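Local coordinates for protein alpha-glucosidase (Pseudoalteromonas sp. K8, PDB 5HQA) that hydrolyses alpha-glucosides as a family 97 glycoside hydrolase that holds a calcium ion in its sugar pocket and is activated by chloride, at residues R152-Y157 with T435-K440; I145-W150 with L167-F172; W451-G456 with P487-P492. All coordinates share one frame; numbering follows the deposited sequence.

Interaction 1: R152-Y157 with T435-K440. With CA (calcium ion), chain C; AC1 (4,6-dideoxy-4-{[(1S,4R,5S,6S)-4,5,6-trihydroxy-3-(hydroxymethyl)cyclohex-2-en-1-yl]amino}-alpha-D-glucopyranose), chain B.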
loop_
_atom_site.group_PDB
_atom_site.type_symbol
_atom_site.label_atom_id
_atom_site.label_comp_id
_atom_site.label_asym_id
_atom_site.label_seq_id
_atom_site.Cartn_x
_atom_site.Cartn_y
_atom_site.Cartn_z
ATOM N N ARG A 152 -6.969 -12.441 4.634
ATOM C CA ARG A 152 -7.033 -11.286 3.702
ATOM C C ARG A 152 -5.641 -11.053 3.114
ATOM O O ARG A 152 -5.060 -11.981 2.528
ATOM C CB ARG A 152 -7.633 -10.080 4.434
ATOM C CG ARG A 152 -9.028 -10.288 5.067
ATOM C CD ARG A 152 -9.392 -9.077 5.954
ATOM N NE ARG A 152 -8.228 -8.724 6.751
ATOM C CZ ARG A 152 -7.930 -9.267 7.918
ATOM N NH1 ARG A 152 -8.740 -10.152 8.469
ATOM N NH2 ARG A 152 -6.821 -8.909 8.540
ATOM N N TYR A 153 -5.076 -9.845 3.220
ATOM C CA TYR A 153 -3.738 -9.571 2.715
ATOM C C TYR A 153 -2.655 -9.825 3.753
ATOM O O TYR A 153 -1.469 -9.679 3.435
ATOM C CB TYR A 153 -3.615 -8.114 2.243
ATOM C CG TYR A 153 -4.586 -7.676 1.167
ATOM C CD1 TYR A 153 -4.556 -8.244 -0.109
ATOM C CD2 TYR A 153 -5.500 -6.651 1.413
ATOM C CE1 TYR A 153 -5.443 -7.819 -1.109
ATOM C CE2 TYR A 153 -6.382 -6.219 0.431
ATOM C CZ TYR A 153 -6.350 -6.809 -0.825
ATOM O OH TYR A 153 -7.234 -6.373 -1.787
ATOM N N GLU A 154 -3.026 -10.176 4.986
ATOM C CA GLU A 154 -2.061 -10.229 6.086
ATOM C C GLU A 154 -1.430 -11.621 6.164
ATOM O O GLU A 154 -1.728 -12.441 7.038
ATOM C CB GLU A 154 -2.730 -9.819 7.395
ATOM C CG GLU A 154 -3.036 -8.313 7.451
ATOM C CD GLU A 154 -3.804 -7.893 8.706
ATOM O OE1 GLU A 154 -3.824 -6.681 9.019
ATOM O OE2 GLU A 154 -4.394 -8.772 9.372
ATOM N N TYR A 155 -0.522 -11.872 5.217
ATOM C CA TYR A 155 0.254 -13.104 5.144
ATOM C C TYR A 155 1.720 -12.764 4.933
ATOM O O TYR A 155 2.044 -11.738 4.331
ATOM C CB TYR A 155 -0.209 -13.993 3.980
ATOM C CG TYR A 155 -1.540 -14.645 4.224
ATOM C CD1 TYR A 155 -1.612 -15.867 4.883
ATOM C CD2 TYR A 155 -2.727 -14.040 3.810
ATOM C CE1 TYR A 155 -2.838 -16.484 5.119
ATOM C CE2 TYR A 155 -3.954 -14.645 4.046
ATOM C CZ TYR A 155 -4.002 -15.870 4.703
ATOM O OH TYR A 155 -5.205 -16.493 4.945
ATOM N N VAL A 156 2.612 -13.636 5.398
ATOM C CA VAL A 156 4.009 -13.495 4.991
ATOM C C VAL A 156 4.161 -14.043 3.576
ATOM O O VAL A 156 3.387 -14.899 3.130
ATOM C CB VAL A 156 4.968 -14.190 5.981
ATOM C CG1 VAL A 156 4.803 -13.604 7.385
ATOM C CG2 VAL A 156 4.753 -15.702 5.983
ATOM N N TYR A 157 5.156 -13.533 2.851
ATOM C CA TYR A 157 5.336 -13.894 1.452
ATOM C C TYR A 157 6.006 -15.254 1.307
ATOM O O TYR A 157 6.922 -15.603 2.065
ATOM C CB TYR A 157 6.142 -12.801 0.728
ATOM C CG TYR A 157 5.224 -11.651 0.396
ATOM C CD1 TYR A 157 4.879 -10.717 1.371
ATOM C CD2 TYR A 157 4.623 -11.556 -0.858
ATOM C CE1 TYR A 157 3.985 -9.694 1.098
ATOM C CE2 TYR A 157 3.727 -10.542 -1.145
ATOM C CZ TYR A 157 3.415 -9.610 -0.163
ATOM O OH TYR A 157 2.524 -8.606 -0.438
ATOM N N THR A 435 -6.712 3.458 6.116
ATOM C CA THR A 435 -7.602 2.295 6.132
ATOM C C THR A 435 -6.839 1.036 6.518
ATOM O O THR A 435 -5.950 0.599 5.777
ATOM C CB THR A 435 -8.251 2.069 4.767
ATOM O OG1 THR A 435 -8.835 3.284 4.292
ATOM C CG2 THR A 435 -9.338 0.986 4.871
ATOM N N HIS A 436 -7.216 0.418 7.637
ATOM C CA HIS A 436 -6.730 -0.921 7.952
ATOM C C HIS A 436 -7.761 -1.967 7.537
ATOM O O HIS A 436 -8.962 -1.690 7.488
ATOM C CB HIS A 436 -6.370 -1.043 9.438
ATOM C CG HIS A 436 -5.070 -0.373 9.773
ATOM N ND1 HIS A 436 -4.116 -0.941 10.593
ATOM C CD2 HIS A 436 -4.550 0.809 9.352
ATOM C CE1 HIS A 436 -3.074 -0.130 10.674
ATOM N NE2 HIS A 436 -3.317 0.943 9.940
ATOM N N GLU A 437 -7.271 -3.171 7.231
ATOM C CA GLU A 437 -8.028 -4.186 6.506
ATOM C C GLU A 437 -8.716 -3.550 5.294
ATOM O O GLU A 437 -9.947 -3.543 5.196
ATOM C CB GLU A 437 -9.037 -4.899 7.399
ATOM C CG GLU A 437 -8.370 -5.588 8.593
ATOM C CD GLU A 437 -7.945 -4.593 9.664
ATOM O OE1 GLU A 437 -8.787 -3.747 10.028
ATOM O OE2 GLU A 437 -6.767 -4.622 10.110
ATOM N N PRO A 438 -7.937 -3.006 4.351
ATOM C CA PRO A 438 -8.495 -2.204 3.261
ATOM C C PRO A 438 -8.693 -3.021 2.005
ATOM O O PRO A 438 -8.404 -4.222 1.979
ATOM C CB PRO A 438 -7.392 -1.174 3.028
ATOM C CG PRO A 438 -6.151 -2.039 3.153
ATOM C CD PRO A 438 -6.468 -3.053 4.263
ATOM N N ILE A 439 -9.152 -2.357 0.947
ATOM C CA ILE A 439 -8.862 -2.810 -0.408
ATOM C C ILE A 439 -7.415 -2.442 -0.715
ATOM O O ILE A 439 -6.898 -1.423 -0.239
ATOM C CB ILE A 439 -9.840 -2.175 -1.419
ATOM C CG1 ILE A 439 -9.534 -2.629 -2.852
ATOM C CG2 ILE A 439 -9.778 -0.636 -1.353
ATOM C CD1 ILE A 439 -9.810 -4.109 -3.104
ATOM N N LYS A 440 -6.741 -3.282 -1.496
ATOM C CA LYS A 440 -5.373 -2.975 -1.899
ATOM C C LYS A 440 -5.311 -1.618 -2.593
ATOM O O LYS A 440 -6.283 -1.160 -3.204
ATOM C CB LYS A 440 -4.842 -4.064 -2.826
ATOM C CG LYS A 440 -5.595 -4.113 -4.164
ATOM C CD LYS A 440 -5.327 -5.416 -4.917
ATOM C CE LYS A 440 -6.097 -5.431 -6.232
ATOM N NZ LYS A 440 -5.895 -6.691 -7.015
HETATM CA CA CA C . -4.547 -5.254 10.857
HETATM C C1 AC1 B . -6.828 -9.650 13.872
HETATM O O2 AC1 B . -6.330 -10.022 11.559
HETATM C C2 AC1 B . -6.709 -9.004 12.500
HETATM C C4A AC1 B . -5.751 -2.037 15.353
HETATM C C3 AC1 B . -5.726 -7.863 12.505
HETATM O O3 AC1 B . -5.582 -7.321 11.180
HETATM C C4 AC1 B . -6.165 -6.815 13.492
HETATM N N4A AC1 B . -5.421 -5.523 13.361
HETATM C C5 AC1 B . -5.878 -7.519 14.809
HETATM O O5 AC1 B . -6.865 -8.621 14.963
HETATM C C6 AC1 B . -5.947 -6.642 16.021
HETATM C C1B AC1 B . -6.290 -4.293 13.313
HETATM C C2B AC1 B . -5.345 -2.937 13.079
HETATM O O2B AC1 B . -4.482 -3.200 11.973
HETATM C C3B AC1 B . -4.667 -2.576 14.256
HETATM O O3B AC1 B . -3.696 -1.519 14.053
HETATM O O4 AC1 B . -5.112 -1.793 16.591
HETATM C C5B AC1 B . -6.852 -2.950 15.555
HETATM C C7B AC1 B . -7.129 -4.112 14.450
HETATM C C6B AC1 B . -8.030 -2.449 16.407
HETATM O O6B AC1 B . -8.744 -1.528 15.644
HETATM O O HOH W 1 -4.705 -4.536 6.885
#
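R152 and E437 pass each other obliquely, with E437 CG over one face of the guanidinium, 3.6 Å from R152 NE. The carboxylate of E437 is turned 89° against that guanidinium, and the two opposite charges do not pair directly. R152 spends its NH2 on its own segment instead, in a 2.6 Å salt bridge to E154 OE2, with E154 CD at the guanidinium edge. The same NH2 points almost straight (171°) at O2 of the acarbose unit AC1, and that hydroxyl donates in turn to E154 OE2.

Two carboxylates meet at the calcium ion from different segments: the extended chain of E154 delivers OE1 and the bent chain of E437 (chi2 75°, which swings CD round) brings OE2, each 2.4 Å from the metal. AC1 adds O3, N4A and O2B, while E455 and E461 complete the shell. A water links the pair a second time, donating to E154 OE1 and accepting from E437 N. H436 ND1 reaches AC1 O2B in its ring plane at 2.7 Å. E437 OE1 has its partner in Y389.

Farther from the metal, Y153 crosses K440 at about a right angle. K440 N donates to Y153 OH (3.1 Å), and P438 O lies at the ring edge, 3.2 Å from Y153 CE2. K440 NZ pairs with E186 and bonds T170. This is the calcium-bearing active-site pocket of a family 97 glucosidase, built where a loop of the N-terminal domain meets the catalytic TIM barrel.

Interaction 2: I145-W150 with L167-F172; sequences IPARGW and LVHTPF
H169 sets its CG anti to its own carbonyl carbon (chi1 -83°), on the A147 side, and the imidazole lies against A147. The methyl of A147 sits squarely over the ring: CB is 3.5 Å from the H169 ring centroid and 4° off the normal, a CH-pi contact of nearly ideal centring. I145 holds CG1 between its backbone N and carbonyl carbon (chi1 55°), and its CD1 lies at the ring edge, 4.1 Å from H169 CD2, and also touches H169 CB. Beyond A147, R148 and L167 cross at about a right angle, R148 CG touching L167 CD2; the charged end of R148 goes on to T210 and D208.

The main chains are joined by one bridge, P146 against V168, a non-hydrogen-bonded pair in the antiparallel pattern. H169 N donates to I145 O at 3.2 Å on one flank. On the other, A147 N reaches L167 O at 2.9 Å, from above the carbonyl plane. Each carbonyl also receives a CA-H: V168 CA to I145 O, and P146 CA to L167 O. Two waters add to this, one joining I145 N to H169 O, the other lying in the H169 ring plane 3.0 Å from NE2, with a weak bond from R148 N.

An alanine in place of H169 would probably leave the A147 methyl without its ring face and the NE2-bound water without that partner. Strand 167-168 and the loop after strand 141-144 are thus stitched together within the N-terminal domain by direct hydrogen bonds that are all main-chain, while the imidazole contributes a packing face and reaches R148 N only through a water, by a weak bond.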
loop_
_atom_site.group_PDB
_atom_site.type_symbol
_atom_site.label_atom_id
_atom_site.label_comp_id
_atom_site.label_asym_id
_atom_site.label_seq_id
_atom_site.Cartn_x
_atom_site.Cartn_y
_atom_site.Cartn_z
ATOM N N ILE A 145 1.652 -13.841 -1.828
ATOM C CA ILE A 145 0.748 -14.229 -0.744
ATOM C C ILE A 145 -0.516 -14.843 -1.335
ATOM O O ILE A 145 -0.953 -14.461 -2.433
ATOM C CB ILE A 145 0.395 -13.050 0.183
ATOM C CG1 ILE A 145 -0.192 -11.867 -0.609
ATOM C CG2 ILE A 145 1.609 -12.650 1.042
ATOM C CD1 ILE A 145 -1.126 -10.974 0.225
ATOM N N PRO A 146 -1.135 -15.790 -0.640
ATOM C CA PRO A 146 -2.340 -16.427 -1.177
ATOM C C PRO A 146 -3.522 -15.479 -1.135
ATOM O O PRO A 146 -3.636 -14.624 -0.252
ATOM C CB PRO A 146 -2.556 -17.613 -0.231
ATOM C CG PRO A 146 -2.012 -17.088 1.097
ATOM C CD PRO A 146 -0.780 -16.304 0.699
ATOM N N ALA A 147 -4.416 -15.651 -2.097
ATOM C CA ALA A 147 -5.657 -14.894 -2.136
ATOM C C ALA A 147 -6.811 -15.748 -1.624
ATOM O O ALA A 147 -6.742 -16.979 -1.615
ATOM C CB ALA A 147 -5.962 -14.413 -3.557
ATOM N N ARG A 148 -7.883 -15.063 -1.213
ATOM C CA ARG A 148 -9.124 -15.667 -0.731
ATOM C C ARG A 148 -8.929 -16.436 0.570
ATOM O O ARG A 148 -9.735 -17.314 0.898
ATOM C CB ARG A 148 -9.756 -16.580 -1.794
ATOM C CG ARG A 148 -10.022 -15.875 -3.138
ATOM C CD ARG A 148 -11.365 -15.110 -3.173
ATOM N NE ARG A 148 -11.333 -14.120 -4.245
ATOM C CZ ARG A 148 -11.469 -14.413 -5.539
ATOM N NH1 ARG A 148 -11.685 -15.671 -5.919
ATOM N NH2 ARG A 148 -11.389 -13.451 -6.456
ATOM N N GLY A 149 -7.868 -16.125 1.323
ATOM C CA GLY A 149 -7.619 -16.798 2.578
ATOM C C GLY A 149 -8.306 -16.108 3.727
ATOM O O GLY A 149 -8.807 -14.993 3.601
ATOM N N TRP A 150 -8.317 -16.784 4.875
ATOM C CA TRP A 150 -9.049 -16.239 6.011
ATOM C C TRP A 150 -8.425 -14.950 6.535
ATOM O O TRP A 150 -9.133 -14.148 7.163
ATOM C CB TRP A 150 -9.138 -17.271 7.141
ATOM C CG TRP A 150 -7.849 -17.475 7.861
ATOM C CD1 TRP A 150 -6.830 -18.316 7.507
ATOM C CD2 TRP A 150 -7.428 -16.821 9.062
ATOM N NE1 TRP A 150 -5.803 -18.223 8.414
ATOM C CE2 TRP A 150 -6.144 -17.310 9.378
ATOM C CE3 TRP A 150 -8.009 -15.869 9.895
ATOM C CZ2 TRP A 150 -5.438 -16.885 10.492
ATOM C CZ3 TRP A 150 -7.299 -15.441 11.010
ATOM C CH2 TRP A 150 -6.027 -15.949 11.294
ATOM N N LEU A 167 -3.132 -19.301 -6.417
ATOM C CA LEU A 167 -4.206 -18.319 -6.313
ATOM C C LEU A 167 -3.667 -17.197 -5.441
ATOM O O LEU A 167 -3.470 -17.399 -4.240
ATOM C CB LEU A 167 -5.463 -18.947 -5.708
ATOM C CG LEU A 167 -6.729 -18.085 -5.712
ATOM C CD1 LEU A 167 -7.223 -17.927 -7.169
ATOM C CD2 LEU A 167 -7.814 -18.702 -4.799
ATOM N N VAL A 168 -3.412 -16.028 -6.034
ATOM C CA VAL A 168 -2.552 -15.036 -5.405
ATOM C C VAL A 168 -3.174 -13.649 -5.484
ATOM O O VAL A 168 -3.926 -13.325 -6.413
ATOM C CB VAL A 168 -1.142 -15.033 -6.044
ATOM C CG1 VAL A 168 -0.507 -16.422 -5.933
ATOM C CG2 VAL A 168 -1.209 -14.578 -7.501
ATOM N N HIS A 169 -2.854 -12.830 -4.482
ATOM C CA HIS A 169 -3.187 -11.416 -4.500
ATOM C C HIS A 169 -2.151 -10.640 -5.306
ATOM O O HIS A 169 -1.038 -11.112 -5.560
ATOM C CB HIS A 169 -3.261 -10.860 -3.072
ATOM C CG HIS A 169 -4.577 -11.101 -2.405
ATOM N ND1 HIS A 169 -5.780 -10.788 -3.005
ATOM C CD2 HIS A 169 -4.884 -11.626 -1.193
ATOM C CE1 HIS A 169 -6.770 -11.110 -2.191
ATOM N NE2 HIS A 169 -6.254 -11.613 -1.082
ATOM N N THR A 170 -2.530 -9.432 -5.710
ATOM C CA THR A 170 -1.590 -8.540 -6.379
ATOM C C THR A 170 -1.258 -7.375 -5.445
ATOM O O THR A 170 -2.054 -7.055 -4.560
ATOM C CB THR A 170 -2.161 -8.011 -7.719
ATOM O OG1 THR A 170 -3.120 -6.969 -7.473
ATOM C CG2 THR A 170 -2.818 -9.145 -8.520
ATOM N N PRO A 171 -0.097 -6.717 -5.629
ATOM C CA PRO A 171 0.948 -6.889 -6.653
ATOM C C PRO A 171 1.589 -8.264 -6.581
ATOM O O PRO A 171 1.998 -8.722 -5.503
ATOM C CB PRO A 171 1.967 -5.793 -6.308
ATOM C CG PRO A 171 1.176 -4.785 -5.538
ATOM C CD PRO A 171 0.216 -5.593 -4.729
ATOM N N PHE A 172 1.637 -8.933 -7.721
ATOM C CA PHE A 172 2.162 -10.289 -7.828
ATOM C C PHE A 172 3.480 -10.189 -8.581
ATOM O O PHE A 172 3.485 -9.904 -9.785
ATOM C CB PHE A 172 1.165 -11.188 -8.553
ATOM C CG PHE A 172 1.681 -12.569 -8.827
ATOM C CD1 PHE A 172 2.193 -13.350 -7.796
ATOM C CD2 PHE A 172 1.622 -13.106 -10.108
ATOM C CE1 PHE A 172 2.653 -14.645 -8.045
ATOM C CE2 PHE A 172 2.083 -14.398 -10.366
ATOM C CZ PHE A 172 2.596 -15.167 -9.331
HETATM O O HOH W 2 1.120 -11.905 -3.988
HETATM O O HOH W 3 -8.639 -12.577 0.414
#

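Interaction 3: W451-G456 with P487-P492; sequences WITREG and PMDFTP. With CA (calcium ion), chain C; AC1 (4,6-dideoxy-4-{[(1S,4R,5S,6S)-4,5,6-trihydroxy-3-(hydroxymethyl)cyclohex-2-en-1-yl]amino}-alpha-D-glucopyranose), chain B.
P487 comes first, its ring turned to the strand with CG 3.5 Å from I452 O, a buried carbonyl that has no polar partner in the model. P487 CB lies beside T453 OG1, whose hydrogen bond goes to S525. The P487 carbonyl faces R454 instead: a water in the guanidinium plane accepts from R454 NE and donates to P487 O, which R482 also binds. NH1 of the same guanidinium donates to I439 O, while NH2 stands over the centre of the W451 ring.

M488 follows with its CA-H directed at R454 O, 3.2 Å from CA. CG lies anti to the backbone N (chi1 176°), and it passes 3.7 Å from R454 O. Here the barrel architecture shows: 451-454 is one of the parallel strands of the catalytic TIM barrel, and E455, the first residue past it, extends OE1 to the calcium ion at 2.3 Å, a metal that also takes O3, N4A and O2B of the sugar unit AC1.

D489 then makes the direct hydrogen bond of the contact, N to R454 O at 2.9 Å, from 42° out of the carbonyl plane. Its CB packs at 3.8 Å on T453 CG2, the two side chains crossing at about a right angle. The carboxylate bonds Y266, N434 and H436, which makes D489 a second-shell support for the histidine that binds AC1. D489 is also the centre of an inverse gamma turn, and a water lies within hydrogen-bonding reach of both D489 O and E455 OE2.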
loop_
_atom_site.group_PDB
_atom_site.type_symbol
_atom_site.label_atom_id
_atom_site.label_comp_id
_atom_site.label_asym_id
_atom_site.label_seq_id
_atom_site.Cartn_x
_atom_site.Cartn_y
_atom_site.Cartn_z
ATOM N N TRP A 451 -7.007 10.080 0.784
ATOM C CA TRP A 451 -6.819 8.655 1.067
ATOM C C TRP A 451 -5.318 8.427 1.212
ATOM O O TRP A 451 -4.625 8.002 0.285
ATOM C CB TRP A 451 -7.424 7.791 -0.035
ATOM C CG TRP A 451 -7.836 6.424 0.452
ATOM C CD1 TRP A 451 -7.548 5.864 1.667
ATOM C CD2 TRP A 451 -8.640 5.470 -0.248
ATOM N NE1 TRP A 451 -8.119 4.616 1.762
ATOM C CE2 TRP A 451 -8.796 4.352 0.600
ATOM C CE3 TRP A 451 -9.247 5.455 -1.507
ATOM C CZ2 TRP A 451 -9.533 3.227 0.227
ATOM C CZ3 TRP A 451 -9.987 4.339 -1.875
ATOM C CH2 TRP A 451 -10.123 3.242 -1.011
ATOM N N ILE A 452 -4.808 8.721 2.410
ATOM C CA ILE A 452 -3.372 8.966 2.531
ATOM C C ILE A 452 -2.567 7.677 2.667
ATOM O O ILE A 452 -1.429 7.609 2.187
ATOM C CB ILE A 452 -3.081 9.935 3.693
ATOM C CG1 ILE A 452 -3.697 9.434 4.999
ATOM C CG2 ILE A 452 -3.615 11.311 3.350
ATOM C CD1 ILE A 452 -3.363 10.304 6.187
ATOM N N THR A 453 -3.114 6.638 3.288
ATOM C CA THR A 453 -2.341 5.421 3.482
ATOM C C THR A 453 -3.298 4.290 3.855
ATOM O O THR A 453 -4.505 4.494 4.023
ATOM C CB THR A 453 -1.245 5.638 4.539
ATOM O OG1 THR A 453 -0.283 4.576 4.468
ATOM C CG2 THR A 453 -1.838 5.707 5.960
ATOM N N ARG A 454 -2.746 3.085 3.962
ATOM C CA ARG A 454 -3.531 1.923 4.356
ATOM C C ARG A 454 -2.584 0.842 4.848
ATOM O O ARG A 454 -1.365 0.931 4.683
ATOM C CB ARG A 454 -4.386 1.402 3.194
ATOM C CG ARG A 454 -3.590 0.631 2.131
ATOM C CD ARG A 454 -4.391 0.554 0.832
ATOM N NE ARG A 454 -4.638 1.894 0.309
ATOM C CZ ARG A 454 -5.738 2.259 -0.343
ATOM N NH1 ARG A 454 -6.716 1.379 -0.560
ATOM N NH2 ARG A 454 -5.860 3.512 -0.781
ATOM N N GLU A 455 -3.164 -0.189 5.453
ATOM C CA GLU A 455 -2.362 -1.327 5.881
ATOM C C GLU A 455 -2.349 -2.366 4.755
ATOM O O GLU A 455 -1.578 -2.224 3.800
ATOM C CB GLU A 455 -2.899 -1.883 7.202
ATOM C CG GLU A 455 -1.956 -2.839 7.899
ATOM C CD GLU A 455 -2.509 -3.297 9.241
ATOM O OE1 GLU A 455 -3.619 -3.875 9.271
ATOM O OE2 GLU A 455 -1.839 -3.054 10.267
ATOM N N GLY A 456 -3.192 -3.393 4.824
ATOM C CA GLY A 456 -3.283 -4.312 3.685
ATOM C C GLY A 456 -2.060 -5.183 3.465
ATOM O O GLY A 456 -1.697 -5.477 2.309
ATOM N N PRO A 487 1.575 3.634 -0.600
ATOM C CA PRO A 487 2.057 3.787 0.787
ATOM C C PRO A 487 1.439 2.780 1.751
ATOM O O PRO A 487 0.320 2.299 1.559
ATOM C CB PRO A 487 1.653 5.224 1.153
ATOM C CG PRO A 487 0.612 5.627 0.129
ATOM C CD PRO A 487 0.979 4.877 -1.126
ATOM N N MET A 488 2.187 2.463 2.808
ATOM C CA MET A 488 1.703 1.540 3.823
ATOM C C MET A 488 1.921 2.122 5.205
ATOM O O MET A 488 3.010 2.622 5.505
ATOM C CB MET A 488 2.395 0.183 3.738
ATOM C CG MET A 488 1.951 -0.762 4.858
ATOM S SD MET A 488 2.848 -2.315 4.847
ATOM C CE MET A 488 2.081 -3.168 6.239
ATOM N N ASP A 489 0.883 2.041 6.041
ATOM C CA ASP A 489 0.957 2.362 7.468
ATOM C C ASP A 489 1.492 1.131 8.203
ATOM O O ASP A 489 0.741 0.308 8.730
ATOM C CB ASP A 489 -0.424 2.774 7.981
ATOM C CG ASP A 489 -0.412 3.251 9.440
ATOM O OD1 ASP A 489 0.515 4.008 9.827
ATOM O OD2 ASP A 489 -1.359 2.886 10.194
ATOM N N PHE A 490 2.826 1.002 8.227
ATOM C CA PHE A 490 3.483 -0.156 8.841
ATOM C C PHE A 490 3.603 -0.030 10.360
ATOM O O PHE A 490 3.735 -1.052 11.052
ATOM C CB PHE A 490 4.879 -0.343 8.223
ATOM C CG PHE A 490 5.610 -1.565 8.723
ATOM C CD1 PHE A 490 5.447 -2.791 8.091
ATOM C CD2 PHE A 490 6.453 -1.486 9.832
ATOM C CE1 PHE A 490 6.105 -3.927 8.558
ATOM C CE2 PHE A 490 7.115 -2.619 10.313
ATOM C CZ PHE A 490 6.937 -3.840 9.673
ATOM N N THR A 491 3.521 1.195 10.885
ATOM C CA THR A 491 3.817 1.626 12.256
ATOM C C THR A 491 5.224 1.177 12.661
ATOM O O THR A 491 5.387 0.298 13.515
ATOM C CB THR A 491 2.750 1.151 13.264
ATOM O OG1 THR A 491 2.880 -0.246 13.546
ATOM C CG2 THR A 491 1.337 1.426 12.738
ATOM N N PRO A 492 6.265 1.787 12.094
ATOM C CA PRO A 492 7.641 1.426 12.444
ATOM C C PRO A 492 8.038 1.995 13.805
ATOM O O PRO A 492 7.267 2.682 14.476
ATOM C CB PRO A 492 8.452 2.066 11.320
ATOM C CG PRO A 492 7.666 3.274 10.967
ATOM C CD PRO A 492 6.225 2.850 11.074
HETATM CA CA CA C . -4.547 -5.254 10.857
HETATM C C1 AC1 B . -6.828 -9.650 13.872
HETATM O O2 AC1 B . -6.330 -10.022 11.559
HETATM C C2 AC1 B . -6.709 -9.004 12.500
HETATM C C4A AC1 B . -5.751 -2.037 15.353
HETATM C C3 AC1 B . -5.726 -7.863 12.505
HETATM O O3 AC1 B . -5.582 -7.321 11.180
HETATM C C4 AC1 B . -6.165 -6.815 13.492
HETATM N N4A AC1 B . -5.421 -5.523 13.361
HETATM C C5 AC1 B . -5.878 -7.519 14.809
HETATM O O5 AC1 B . -6.865 -8.621 14.963
HETATM C C6 AC1 B . -5.947 -6.642 16.021
HETATM C C1B AC1 B . -6.290 -4.293 13.313
HETATM C C2B AC1 B . -5.345 -2.937 13.079
HETATM O O2B AC1 B . -4.482 -3.200 11.973
HETATM C C3B AC1 B . -4.667 -2.576 14.256
HETATM O O3B AC1 B . -3.696 -1.519 14.053
HETATM O O4 AC1 B . -5.112 -1.793 16.591
HETATM C C5B AC1 B . -6.852 -2.950 15.555
HETATM C C7B AC1 B . -7.129 -4.112 14.450
HETATM C C6B AC1 B . -8.030 -2.449 16.407
HETATM O O6B AC1 B . -8.744 -1.528 15.644
HETATM O O HOH W 4 -2.098 3.408 0.429
HETATM O O HOH W 5 0.701 -2.136 10.085
#

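In the fold
Following the chain, 145-150 opens interaction 2 and 152-157 opens interaction 1 within the same loop, before 167-172 closes interaction 2 across a short excursion of the N-terminal domain. Interactions 1 and 2 therefore cross. Interaction 1 closes only at 435-440, after most of the catalytic barrel has been threaded, and so ties the N-terminal domain to it. Interaction 3 follows in series, joining 451-456 to the loop 487-492 within the catalytic barrel domain. Interaction 1 touches both others, Y155 packing on G149 and W150, and E154 lying beside E455. Interactions 1 and 3 share the calcium ion and the sugar, whereas 2 and 3, with centres about 19 Å apart, do not meet.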